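VP5 (Halorubrum pleomorphic virus 2, PDB 6QGI) is the envelope protein of a haloarchaeal pleomorphic virus and probably mediates fusion of the viral membrane with that of the host cell. Local coordinates at residues K41-Y45 against T212-D216; L114-N118 against M177-V182; V121-D125 against L157-S161; L144-D150 against L203-N208; Y193-L199 against N224-K229. The contacts are given in a common frame with arbitrary orientation. Numbering follows the deposited sequence.

Contact 1: residues K41-Y45 against T212-D216; sequences KQQVY and TVQYD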
# COMPACT_ATOMS: atom_id res chain seq x y z
N LYS A 41 18.61 -16.39 -10.84
CA LYS A 41 19.10 -15.29 -10.00
C LYS A 41 18.27 -14.02 -10.24
O LYS A 41 17.91 -13.32 -9.29
CB LYS A 41 20.59 -15.04 -10.29
CG LYS A 41 21.49 -16.22 -9.93
CD LYS A 41 22.96 -15.85 -9.83
CE LYS A 41 23.72 -16.08 -11.12
NZ LYS A 41 25.13 -15.65 -10.99
N GLN A 42 17.92 -13.78 -11.52
CA GLN A 42 17.11 -12.67 -12.00
C GLN A 42 15.67 -12.79 -11.51
O GLN A 42 15.12 -11.83 -10.98
CB GLN A 42 17.17 -12.62 -13.54
CG GLN A 42 16.22 -11.62 -14.19
CD GLN A 42 16.71 -11.10 -15.51
OE1 GLN A 42 17.04 -9.92 -15.65
NE2 GLN A 42 16.76 -11.97 -16.52
N GLN A 43 15.06 -13.98 -11.72
CA GLN A 43 13.68 -14.27 -11.35
C GLN A 43 13.49 -14.33 -9.84
O GLN A 43 12.41 -13.96 -9.38
CB GLN A 43 13.19 -15.55 -12.02
CG GLN A 43 12.83 -15.33 -13.48
CD GLN A 43 12.06 -16.46 -14.10
OE1 GLN A 43 11.30 -17.19 -13.45
NE2 GLN A 43 12.22 -16.62 -15.40
N VAL A 44 14.51 -14.77 -9.07
CA VAL A 44 14.47 -14.78 -7.59
C VAL A 44 14.43 -13.31 -7.11
O VAL A 44 13.65 -12.97 -6.22
CB VAL A 44 15.65 -15.59 -6.96
CG1 VAL A 44 15.84 -15.26 -5.48
CG2 VAL A 44 15.48 -17.09 -7.16
N TYR A 45 15.25 -12.45 -7.75
CA TYR A 45 15.33 -11.02 -7.46
C TYR A 45 14.01 -10.34 -7.79
O TYR A 45 13.54 -9.54 -6.99
CB TYR A 45 16.50 -10.37 -8.23
CG TYR A 45 16.70 -8.89 -7.95
CD1 TYR A 45 17.38 -8.47 -6.81
CD2 TYR A 45 16.20 -7.92 -8.81
CE1 TYR A 45 17.56 -7.11 -6.54
CE2 TYR A 45 16.38 -6.57 -8.56
CZ TYR A 45 17.06 -6.17 -7.42
OH TYR A 45 17.23 -4.83 -7.16
N THR A 212 18.33 -10.77 2.28
CA THR A 212 18.82 -9.80 1.31
C THR A 212 19.01 -10.53 -0.01
O THR A 212 19.87 -11.40 -0.12
CB THR A 212 20.07 -9.10 1.84
OG1 THR A 212 19.71 -8.34 2.99
CG2 THR A 212 20.72 -8.19 0.82
N VAL A 213 18.15 -10.22 -0.99
CA VAL A 213 18.22 -10.84 -2.32
C VAL A 213 19.08 -9.95 -3.21
O VAL A 213 18.81 -8.76 -3.32
CB VAL A 213 16.83 -11.12 -2.93
CG1 VAL A 213 16.96 -11.76 -4.31
CG2 VAL A 213 16.01 -12.02 -2.02
N GLN A 214 20.11 -10.53 -3.81
CA GLN A 214 21.01 -9.80 -4.69
C GLN A 214 21.04 -10.39 -6.10
O GLN A 214 20.91 -11.60 -6.27
CB GLN A 214 22.43 -9.78 -4.08
CG GLN A 214 23.07 -11.15 -3.83
CD GLN A 214 24.46 -11.06 -3.26
OE1 GLN A 214 24.81 -10.10 -2.55
NE2 GLN A 214 25.28 -12.06 -3.54
N TYR A 215 21.20 -9.51 -7.10
CA TYR A 215 21.35 -9.84 -8.53
C TYR A 215 21.94 -8.64 -9.29
O TYR A 215 21.43 -7.52 -9.20
CB TYR A 215 20.02 -10.29 -9.18
CG TYR A 215 20.08 -10.42 -10.69
CD1 TYR A 215 20.74 -11.48 -11.29
CD2 TYR A 215 19.47 -9.47 -11.51
CE1 TYR A 215 20.82 -11.59 -12.68
CE2 TYR A 215 19.54 -9.57 -12.90
CZ TYR A 215 20.21 -10.63 -13.48
OH TYR A 215 20.28 -10.73 -14.85
N ASP A 216 23.02 -8.91 -10.04
CA ASP A 216 23.73 -7.99 -10.95
C ASP A 216 24.13 -6.65 -10.28
O ASP A 216 24.01 -5.58 -10.89
CB ASP A 216 22.86 -7.75 -12.21
CG ASP A 216 23.60 -7.22 -13.43
OD1 ASP A 216 24.78 -7.60 -13.62
OD2 ASP A 216 22.99 -6.45 -14.20

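Contact 2: residues L114-N118 against M177-V182; sequences LKTWN and MSVGTV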
# COMPACT_ATOMS: atom_id res chain seq x y z
N LEU A 114 -1.45 -11.61 8.62
CA LEU A 114 -0.63 -12.81 8.79
C LEU A 114 -0.62 -13.69 7.54
O LEU A 114 0.39 -14.34 7.30
CB LEU A 114 -1.05 -13.62 10.03
CG LEU A 114 -0.87 -12.89 11.36
CD1 LEU A 114 -1.53 -13.62 12.50
CD2 LEU A 114 0.60 -12.56 11.63
N LYS A 115 -1.70 -13.66 6.73
CA LYS A 115 -1.77 -14.41 5.47
C LYS A 115 -0.79 -13.81 4.45
O LYS A 115 -0.18 -14.55 3.67
CB LYS A 115 -3.19 -14.41 4.90
CG LYS A 115 -4.10 -15.49 5.45
CD LYS A 115 -5.50 -15.38 4.88
CE LYS A 115 -6.51 -16.11 5.74
NZ LYS A 115 -6.32 -17.59 5.68
N THR A 116 -0.63 -12.47 4.48
CA THR A 116 0.29 -11.70 3.63
C THR A 116 1.73 -12.13 3.94
O THR A 116 2.51 -12.30 3.01
CB THR A 116 0.07 -10.19 3.82
OG1 THR A 116 -1.31 -9.89 3.62
CG2 THR A 116 0.93 -9.33 2.89
N TRP A 117 2.05 -12.32 5.25
CA TRP A 117 3.36 -12.78 5.73
C TRP A 117 3.55 -14.26 5.37
O TRP A 117 4.63 -14.64 4.92
CB TRP A 117 3.51 -12.56 7.26
CG TRP A 117 4.80 -13.10 7.84
CD1 TRP A 117 4.99 -14.33 8.39
CD2 TRP A 117 6.06 -12.42 7.92
NE1 TRP A 117 6.30 -14.46 8.82
CE2 TRP A 117 6.98 -13.30 8.53
CE3 TRP A 117 6.52 -11.15 7.53
CZ2 TRP A 117 8.32 -12.96 8.77
CZ3 TRP A 117 7.84 -10.81 7.77
CH2 TRP A 117 8.72 -11.70 8.39
N ASN A 118 2.50 -15.09 5.56
CA ASN A 118 2.50 -16.52 5.26
C ASN A 118 2.78 -16.79 3.78
O ASN A 118 3.63 -17.63 3.47
CB ASN A 118 1.20 -17.18 5.69
CG ASN A 118 1.09 -17.33 7.19
OD1 ASN A 118 2.03 -17.04 7.93
ND2 ASN A 118 -0.07 -17.76 7.66
N MET A 177 -4.20 -19.71 14.46
CA MET A 177 -3.70 -19.59 13.10
C MET A 177 -2.19 -19.86 13.08
O MET A 177 -1.47 -19.31 13.91
CB MET A 177 -4.00 -18.18 12.56
CG MET A 177 -3.68 -17.99 11.10
SD MET A 177 -3.87 -16.29 10.57
CE MET A 177 -3.45 -16.47 8.88
N SER A 178 -1.72 -20.69 12.14
CA SER A 178 -0.30 -20.97 12.01
C SER A 178 0.35 -19.87 11.17
O SER A 178 -0.18 -19.50 10.12
CB SER A 178 -0.06 -22.34 11.38
OG SER A 178 1.30 -22.71 11.43
N VAL A 179 1.46 -19.29 11.66
CA VAL A 179 2.17 -18.22 10.96
C VAL A 179 3.56 -18.71 10.59
O VAL A 179 4.28 -19.26 11.43
CB VAL A 179 2.21 -16.87 11.74
CG1 VAL A 179 3.03 -15.81 10.99
CG2 VAL A 179 0.80 -16.35 12.01
N GLY A 180 3.90 -18.51 9.31
CA GLY A 180 5.18 -18.89 8.72
C GLY A 180 6.35 -18.19 9.37
O GLY A 180 6.21 -17.04 9.80
N THR A 181 7.50 -18.88 9.47
CA THR A 181 8.69 -18.29 10.08
C THR A 181 9.89 -18.28 9.15
O THR A 181 10.09 -19.22 8.38
CB THR A 181 9.09 -18.98 11.40
OG1 THR A 181 9.47 -20.33 11.16
CG2 THR A 181 8.03 -18.88 12.47
N VAL A 182 10.69 -17.22 9.26
CA VAL A 182 11.97 -17.06 8.57
C VAL A 182 13.02 -17.55 9.57
O VAL A 182 13.16 -16.97 10.64
CB VAL A 182 12.21 -15.61 8.06
CG1 VAL A 182 13.53 -15.51 7.30
CG2 VAL A 182 11.05 -15.13 7.18

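Contact 3: residues V121-D125 against L157-S161; sequences VAELD and LANPS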
# COMPACT_ATOMS: atom_id res chain seq x y z
N VAL A 121 6.53 -16.16 3.15
CA VAL A 121 7.37 -17.23 3.70
C VAL A 121 7.22 -18.49 2.82
O VAL A 121 8.22 -19.14 2.51
CB VAL A 121 7.08 -17.52 5.20
CG1 VAL A 121 7.93 -18.68 5.73
CG2 VAL A 121 7.30 -16.28 6.06
N ALA A 122 5.97 -18.82 2.40
CA ALA A 122 5.66 -19.96 1.53
C ALA A 122 6.39 -19.84 0.18
O ALA A 122 6.99 -20.81 -0.30
CB ALA A 122 4.16 -20.06 1.30
N GLU A 123 6.37 -18.63 -0.41
CA GLU A 123 7.03 -18.28 -1.66
C GLU A 123 8.54 -18.37 -1.49
O GLU A 123 9.23 -18.85 -2.40
CB GLU A 123 6.62 -16.87 -2.09
CG GLU A 123 7.04 -16.46 -3.48
CD GLU A 123 6.67 -15.03 -3.79
OE1 GLU A 123 5.95 -14.81 -4.79
OE2 GLU A 123 7.10 -14.13 -3.03
N LEU A 124 9.06 -17.91 -0.32
CA LEU A 124 10.48 -17.97 0.01
C LEU A 124 10.93 -19.43 0.11
O LEU A 124 12.00 -19.76 -0.40
CB LEU A 124 10.79 -17.22 1.33
CG LEU A 124 12.26 -17.23 1.82
CD1 LEU A 124 13.20 -16.54 0.84
CD2 LEU A 124 12.38 -16.60 3.20
N ASP A 125 10.08 -20.30 0.71
CA ASP A 125 10.37 -21.73 0.85
C ASP A 125 10.53 -22.39 -0.52
O ASP A 125 11.47 -23.16 -0.70
CB ASP A 125 9.28 -22.43 1.68
CG ASP A 125 9.58 -23.89 1.99
OD1 ASP A 125 10.72 -24.18 2.45
OD2 ASP A 125 8.69 -24.74 1.79
N LEU A 157 16.43 -20.57 6.12
CA LEU A 157 15.29 -21.47 5.88
C LEU A 157 13.95 -20.76 6.08
O LEU A 157 13.86 -19.73 6.74
CB LEU A 157 15.39 -22.70 6.80
CG LEU A 157 16.63 -23.60 6.63
CD1 LEU A 157 16.77 -24.57 7.77
CD2 LEU A 157 16.62 -24.33 5.29
N ALA A 158 12.90 -21.30 5.45
CA ALA A 158 11.54 -20.78 5.53
C ALA A 158 10.59 -21.91 5.87
O ALA A 158 10.57 -22.94 5.18
CB ALA A 158 11.15 -20.12 4.22
N ASN A 159 9.87 -21.75 6.99
CA ASN A 159 8.93 -22.75 7.48
C ASN A 159 7.50 -22.23 7.26
O ASN A 159 7.05 -21.40 8.04
CB ASN A 159 9.21 -23.05 8.95
CG ASN A 159 10.66 -23.30 9.22
OD1 ASN A 159 11.20 -24.37 8.95
ND2 ASN A 159 11.33 -22.30 9.76
N PRO A 160 6.81 -22.65 6.17
CA PRO A 160 5.45 -22.13 5.91
C PRO A 160 4.43 -22.56 6.96
O PRO A 160 4.63 -23.57 7.63
CB PRO A 160 5.09 -22.71 4.54
CG PRO A 160 6.35 -23.22 3.97
CD PRO A 160 7.20 -23.61 5.13
N SER A 161 3.31 -21.80 7.08
CA SER A 161 2.22 -22.10 8.01
C SER A 161 1.83 -23.58 7.88
O SER A 161 1.73 -24.11 6.77
CB SER A 161 1.02 -21.20 7.76
OG SER A 161 0.48 -21.35 6.46

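Contact 4: residues L144-D150 against L203-N208; sequences LMLNGSD and LGDLKN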
# COMPACT_ATOMS: atom_id res chain seq x y z
N LEU A 144 22.49 -12.69 0.53
CA LEU A 144 23.67 -12.14 1.20
C LEU A 144 24.26 -13.16 2.18
O LEU A 144 25.47 -13.37 2.20
CB LEU A 144 23.33 -10.82 1.92
CG LEU A 144 24.49 -10.06 2.57
CD1 LEU A 144 25.38 -9.39 1.54
CD2 LEU A 144 23.98 -9.04 3.55
N MET A 145 23.38 -13.82 2.98
CA MET A 145 23.69 -14.88 3.95
C MET A 145 24.62 -14.39 5.05
O MET A 145 25.40 -15.18 5.60
CB MET A 145 24.28 -16.13 3.25
CG MET A 145 23.40 -16.70 2.15
SD MET A 145 21.92 -17.51 2.78
CE MET A 145 22.60 -19.11 3.20
N LEU A 146 24.53 -13.10 5.38
CA LEU A 146 25.33 -12.49 6.43
C LEU A 146 24.49 -12.13 7.63
O LEU A 146 23.28 -11.93 7.51
CB LEU A 146 26.05 -11.22 5.92
CG LEU A 146 27.19 -11.38 4.91
CD1 LEU A 146 27.78 -10.03 4.58
CD2 LEU A 146 28.28 -12.30 5.43
N ASN A 147 25.14 -12.01 8.80
CA ASN A 147 24.51 -11.57 10.04
C ASN A 147 25.11 -10.21 10.43
O ASN A 147 25.86 -9.62 9.64
CB ASN A 147 24.65 -12.63 11.15
CG ASN A 147 26.06 -13.07 11.47
OD1 ASN A 147 27.01 -12.28 11.46
ND2 ASN A 147 26.22 -14.35 11.78
N GLY A 148 24.78 -9.73 11.63
CA GLY A 148 25.26 -8.45 12.17
C GLY A 148 26.77 -8.33 12.26
O GLY A 148 27.31 -7.24 12.06
N SER A 149 27.47 -9.46 12.53
CA SER A 149 28.93 -9.57 12.64
C SER A 149 29.63 -9.64 11.26
O SER A 149 30.85 -9.78 11.21
CB SER A 149 29.30 -10.81 13.45
OG SER A 149 28.80 -10.75 14.78
N ASP A 150 28.84 -9.58 10.16
CA ASP A 150 29.26 -9.68 8.75
C ASP A 150 29.86 -11.07 8.49
O ASP A 150 30.70 -11.25 7.59
CB ASP A 150 30.20 -8.53 8.33
CG ASP A 150 29.57 -7.16 8.43
OD1 ASP A 150 28.43 -6.99 7.94
OD2 ASP A 150 30.21 -6.25 9.00
N LEU A 203 23.59 -9.75 17.34
CA LEU A 203 24.33 -9.73 16.07
C LEU A 203 24.18 -11.04 15.26
O LEU A 203 24.67 -11.13 14.14
CB LEU A 203 25.83 -9.42 16.30
CG LEU A 203 26.20 -8.01 16.76
CD1 LEU A 203 27.63 -7.97 17.26
CD2 LEU A 203 26.02 -6.98 15.65
N GLY A 204 23.48 -12.03 15.83
CA GLY A 204 23.22 -13.31 15.17
C GLY A 204 22.12 -13.22 14.13
O GLY A 204 21.96 -14.14 13.32
N ASP A 205 21.33 -12.14 14.17
CA ASP A 205 20.23 -11.90 13.24
C ASP A 205 20.75 -11.51 11.86
O ASP A 205 21.84 -10.95 11.77
CB ASP A 205 19.30 -10.80 13.79
CG ASP A 205 18.59 -11.19 15.06
OD1 ASP A 205 18.84 -12.29 15.57
OD2 ASP A 205 17.79 -10.38 15.56
N LEU A 206 19.95 -11.79 10.80
CA LEU A 206 20.28 -11.42 9.42
C LEU A 206 20.69 -9.96 9.39
O LEU A 206 20.00 -9.13 9.99
CB LEU A 206 19.08 -11.66 8.46
CG LEU A 206 18.66 -13.10 8.18
CD1 LEU A 206 17.30 -13.14 7.51
CD2 LEU A 206 19.68 -13.83 7.32
N LYS A 207 21.85 -9.65 8.78
CA LYS A 207 22.47 -8.33 8.73
C LYS A 207 21.45 -7.19 8.60
O LYS A 207 21.61 -6.16 9.25
CB LYS A 207 23.47 -8.24 7.57
CG LYS A 207 24.48 -7.10 7.72
CD LYS A 207 25.12 -6.74 6.41
CE LYS A 207 25.85 -5.43 6.52
NZ LYS A 207 26.40 -4.99 5.22
N ASN A 208 20.41 -7.39 7.78
CA ASN A 208 19.41 -6.36 7.52
C ASN A 208 18.01 -6.80 7.93
O ASN A 208 17.03 -6.28 7.40
CB ASN A 208 19.45 -5.99 6.04
CG ASN A 208 20.82 -5.63 5.54
OD1 ASN A 208 21.60 -4.95 6.20
ND2 ASN A 208 21.14 -6.08 4.34

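Contact 5: residues Y193-L199 against N224-K229; sequences YDPMSGL and NASNWK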
# COMPACT_ATOMS: atom_id res chain seq x y z
N TYR A 193 11.78 -15.86 12.77
CA TYR A 193 11.18 -14.54 12.60
C TYR A 193 9.76 -14.64 12.10
O TYR A 193 9.48 -15.36 11.14
CB TYR A 193 11.98 -13.67 11.61
CG TYR A 193 13.46 -13.53 11.90
CD1 TYR A 193 13.94 -13.39 13.20
CD2 TYR A 193 14.38 -13.45 10.85
CE1 TYR A 193 15.30 -13.23 13.45
CE2 TYR A 193 15.74 -13.26 11.10
CZ TYR A 193 16.19 -13.16 12.40
OH TYR A 193 17.53 -13.01 12.62
N ASP A 194 8.88 -13.86 12.72
CA ASP A 194 7.47 -13.75 12.37
C ASP A 194 7.01 -12.32 12.76
O ASP A 194 7.74 -11.66 13.49
CB ASP A 194 6.63 -14.87 13.05
CG ASP A 194 6.68 -14.93 14.56
OD1 ASP A 194 7.37 -14.11 15.15
OD2 ASP A 194 6.01 -15.78 15.13
N PRO A 195 5.85 -11.81 12.28
CA PRO A 195 5.46 -10.43 12.65
C PRO A 195 5.24 -10.18 14.15
O PRO A 195 5.28 -9.03 14.58
CB PRO A 195 4.16 -10.21 11.87
CG PRO A 195 4.17 -11.21 10.80
CD PRO A 195 4.87 -12.40 11.36
N MET A 196 5.02 -11.26 14.92
CA MET A 196 4.76 -11.14 16.38
C MET A 196 6.06 -11.05 17.19
O MET A 196 6.14 -10.20 18.09
CB MET A 196 3.93 -12.32 16.89
CG MET A 196 2.61 -12.49 16.15
SD MET A 196 2.81 -13.32 14.55
CE MET A 196 2.68 -15.03 15.05
N SER A 197 7.04 -11.91 16.89
CA SER A 197 8.30 -11.94 17.63
C SER A 197 9.30 -10.89 17.14
O SER A 197 10.07 -10.36 17.94
CB SER A 197 8.93 -13.32 17.58
OG SER A 197 9.58 -13.60 16.35
N GLY A 198 9.28 -10.62 15.83
CA GLY A 198 10.22 -9.70 15.20
C GLY A 198 11.61 -10.30 15.16
O GLY A 198 11.75 -11.53 15.09
N LEU A 199 12.64 -9.46 15.26
CA LEU A 199 14.03 -9.93 15.29
C LEU A 199 14.42 -10.28 16.72
O LEU A 199 13.76 -9.83 17.66
CB LEU A 199 14.98 -8.87 14.71
CG LEU A 199 14.79 -8.40 13.27
CD1 LEU A 199 15.98 -7.62 12.84
CD2 LEU A 199 14.57 -9.55 12.30
N ASN A 224 11.41 -8.51 6.35
CA ASN A 224 12.11 -7.95 7.51
C ASN A 224 11.11 -7.84 8.65
O ASN A 224 10.27 -6.94 8.64
CB ASN A 224 12.75 -6.60 7.16
CG ASN A 224 13.62 -5.96 8.24
OD1 ASN A 224 13.85 -6.51 9.32
ND2 ASN A 224 14.13 -4.78 7.95
N ALA A 225 11.18 -8.77 9.63
CA ALA A 225 10.29 -8.83 10.80
C ALA A 225 10.29 -7.53 11.63
O ALA A 225 9.29 -7.24 12.30
CB ALA A 225 10.65 -10.02 11.67
N SER A 226 11.38 -6.74 11.55
CA SER A 226 11.55 -5.42 12.18
C SER A 226 10.57 -4.39 11.63
O SER A 226 10.34 -3.37 12.28
CB SER A 226 12.96 -4.91 11.96
OG SER A 226 13.85 -5.47 12.90
N ASN A 227 10.05 -4.62 10.40
CA ASN A 227 9.09 -3.73 9.73
C ASN A 227 7.65 -4.18 9.97
O ASN A 227 6.73 -3.38 9.84
CB ASN A 227 9.38 -3.67 8.23
CG ASN A 227 10.65 -2.95 7.87
OD1 ASN A 227 11.25 -2.22 8.67
ND2 ASN A 227 11.08 -3.12 6.63
N TRP A 228 7.46 -5.46 10.34
CA TRP A 228 6.17 -6.08 10.60
C TRP A 228 5.80 -6.01 12.10
O TRP A 228 4.62 -5.87 12.42
CB TRP A 228 6.18 -7.53 10.11
CG TRP A 228 6.20 -7.65 8.61
CD1 TRP A 228 7.25 -7.38 7.78
CD2 TRP A 228 5.12 -8.08 7.78
NE1 TRP A 228 6.88 -7.62 6.47
CE2 TRP A 228 5.58 -8.04 6.44
CE3 TRP A 228 3.80 -8.50 8.03
CZ2 TRP A 228 4.77 -8.42 5.36
CZ3 TRP A 228 2.99 -8.85 6.96
CH2 TRP A 228 3.48 -8.81 5.65
N LYS A 229 6.81 -6.10 13.00
CA LYS A 229 6.63 -6.03 14.45
C LYS A 229 5.96 -4.70 14.90
O LYS A 229 5.02 -4.80 15.69
CB LYS A 229 7.97 -6.25 15.20
CG LYS A 229 7.89 -6.14 16.72
CD LYS A 229 7.00 -7.20 17.34
CE LYS A 229 7.14 -7.23 18.84
NZ LYS A 229 6.02 -7.98 19.47

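Contact 1: residues K41-Y45 against T212-D216
Helix 41-45 crosses strand 212-215 with their N-to-C directions 138° apart and their axes 7.7 Å apart at closest approach, so the strand crosses the helix obliquely, nearer antiparallel than parallel. Backbones come near at two places: Lys41 CA lies 6.1 Å from Tyr215 CA, and Tyr45 CA lies 5.9 Å from Val213 CA. The helical turn joining those positions is closed by the bond from Tyr45 N to Lys41 O (3.2 Å). Packing follows from this spacing, since residues two apart on the strand send their CA-to-CB bonds toward the helix while that of Gln214 between them points away. Tyr215 makes the larger contribution. Its ring lies flat against the start of the turn, with Gln42 CA 3.7 Å from the ring centroid and almost on the ring normal, a CH-pi contact, while its CB meets Tyr45 CB at 3.6 Å. The phenol reaches past the turn to hydrogen-bond Asp38, earlier in the helix. Val213 fills the other site: its CG1 is 3.9 Å from Val44 CG1 and 3.6 Å from Tyr45 CA. The Tyr45 ring in turn spreads alongside the strand and touches Asp218 and Leu220 of the partner strand 218-221. The principle illustrated is alpha/beta packing in miniature, in which one face of a two-stranded antiparallel hairpin lies on helix 37-60 of the N-terminal envelope-protein region.

Contact 2: residues L114-N118 against M177-V182
Trp117 lays its indole along the strand, CD1 at 3.6 Å from Val179 CG1 and CZ2 at 3.8 Å from Val182 CG2, while its NE1 donates a hydrogen bond to Gly180 O (2.8 Å) near the ring plane. Asn118, one residue on, uses both ends of its amide: OD1 accepts from Gly180 N (2.7 Å) and ND2 donates to Ser178 O (3.0 Å). A side-chain amide can thus mimic a neighbouring strand, pairing with backbone groups where strand 176-186 is interrupted at Gly180. This is helix-on-sheet packing, with helix 91-133 lying across a four-stranded antiparallel sheet; the local axes are 43° apart in direction and approach to 8.8 Å. Toward the start of the helical segment the contact turns apolar. Leu114 CD1 meets Val179 CG2 at 3.6 Å, and Met177, extended through all three chi angles, carries its CE to 3.9 Å from Leu114 CB and 3.6 Å from Lys115 CG. Beyond the segments, Trp117 also meets Trp228 edge-to-face.

Contact 3: residues V121-D125 against L157-S161
Small residues let a helix and a strand come close, and here the axes of helix 121-125 and strand 157-159 approach to 7.1 Å, their directions 131° apart. The principal bump is the methyl of Ala158. It points into a hollow on the helix surface walled by Val121 and Leu124, with CB 3.8 Å from Val121 CG1, 3.9 Å from Leu124 CD2 and 3.5 Å from the backbone Val121 O. Asp125 CB closes the hollow at 3.9 Å from Ala158 CB. The second bump is the Pro160 ring, which fits between Ala122 and Asp125: its CB is 4.1 Å from Ala122 CA, and its CG is 3.5 Å from Asp125 OD2. Alanines thus serve on both surfaces, and the CA atoms come to 4.9 Å for Ala122 with Pro160 and likewise for Asp125 with Ala158. No hydrogen bond joins the segments; Asp125 OD1 and Ala158 O, 3.0 Å apart, are both acceptors. Asn159 points its CA-to-CB bond away from the helix, and its amide bonds Glu183 and Thr181 on the neighbouring strand. The arrangement is close helix-on-sheet packing, with strand 155-159 of a four-stranded antiparallel sheet seated against helix 91-133.

Contact 4: residues L144-D150 against L203-N208
Irregular loops can still be joined by backbone bonding. The best bond here runs from Lys207 N to Leu146 O, 3.0 Å and nearly straight. Gly148 N is shared by two acceptors, Leu203 O at 2.9 Å and Asp205 O at 3.2 Å, both weak because the angles at the hydrogen are bent. The Leu146 and Asp205 bonds flank a single beta bridge between Asn147 and Leu206; the one to Leu203 O lies outside it. Asp205 O also receives a CA-H...O contact from Asn147 CA (3.2 Å). Asn147 begins a type I turn, its O accepting from Asp150 N (3.0 Å), while its OD1 accepts weakly from Ser149 N (3.1 Å) and also from Asn151 N. At Gly148 a CB would collide with Leu203 CD2, so the absence of a side chain permits the close fit. Lys207, its side chain extended, runs along the 144-150 loop, its CD 3.8 Å from Leu144 CD2 and its NZ in a long salt bridge with Asp150 OD1 (3.9 Å). The Asp205 carboxylate accepts from Gly201 N in its own loop. Around the bridge, Leu206 packs on Leu156 of strand 155-159, its N bonded to Tyr193 OH of strand 189-193, and Leu144 pairs through its backbone with Thr212 of strand 212-215.

Contact 5: residues Y193-L199 against N224-K229
Ala225 sits at the apolar centre: its CB lies 3.6 Å from Gly198 CA, 3.9 Å from Tyr193 CB and 4.0 Å from Leu199 CD2, so the loop curls around one methyl at the start of the helix. Gly198 has a positive phi, and a CB there would press on Lys229 CB, two reasons why glycine suits the site. Next outward, Pro195 CB packs on Trp228 CB at 3.8 Å, and Leu199 CD1 comes to 3.0 Å from Ser226 OG. The loop is braced internally by an Asx motif, Asp194 OD1 accepting from Ser197 N (2.8 Å); the same oxygen also accepts from Ser197 OG (2.6 Å). The helix begins with Asn224 as N-cap, its OD1 accepting a weak bond from Ser226 N (3.3 Å). Between the two elements, Lys229 CA makes a CA-H...O contact with Pro195 O (3.3 Å). At the polar edge Lys229 NZ donates to Met196 O (2.6 Å) and forms a salt bridge with Asp233 one helical turn on. The loop leaving strand 189-193 is thus held on the start of helix 225-253, while Trp228 reaches between helices 37-60 and 91-133 and Pro195 packs on Val179 of strand 176-186.

Taken together, the five contacts show how helices, strands and loops are joined at several points within the N-terminal envelope-protein region. Contacts 2 and 3 share helix 91-133 and adjacent strands of one sheet, their centres about 9 Å apart, with Asn159 N bonded to Thr181 O between them. Contact 5, centred about 11 Å from contact 2, continues this core through Val182 paired with Tyr193 and through the two tryptophans. Tyr193 OH then reaches Leu206 N of contact 4, whose centre is about 15 Å from that of contact 5. Contact 4 touches contact 1 through Leu144 N and Thr212 O, their centres about 18 Å apart.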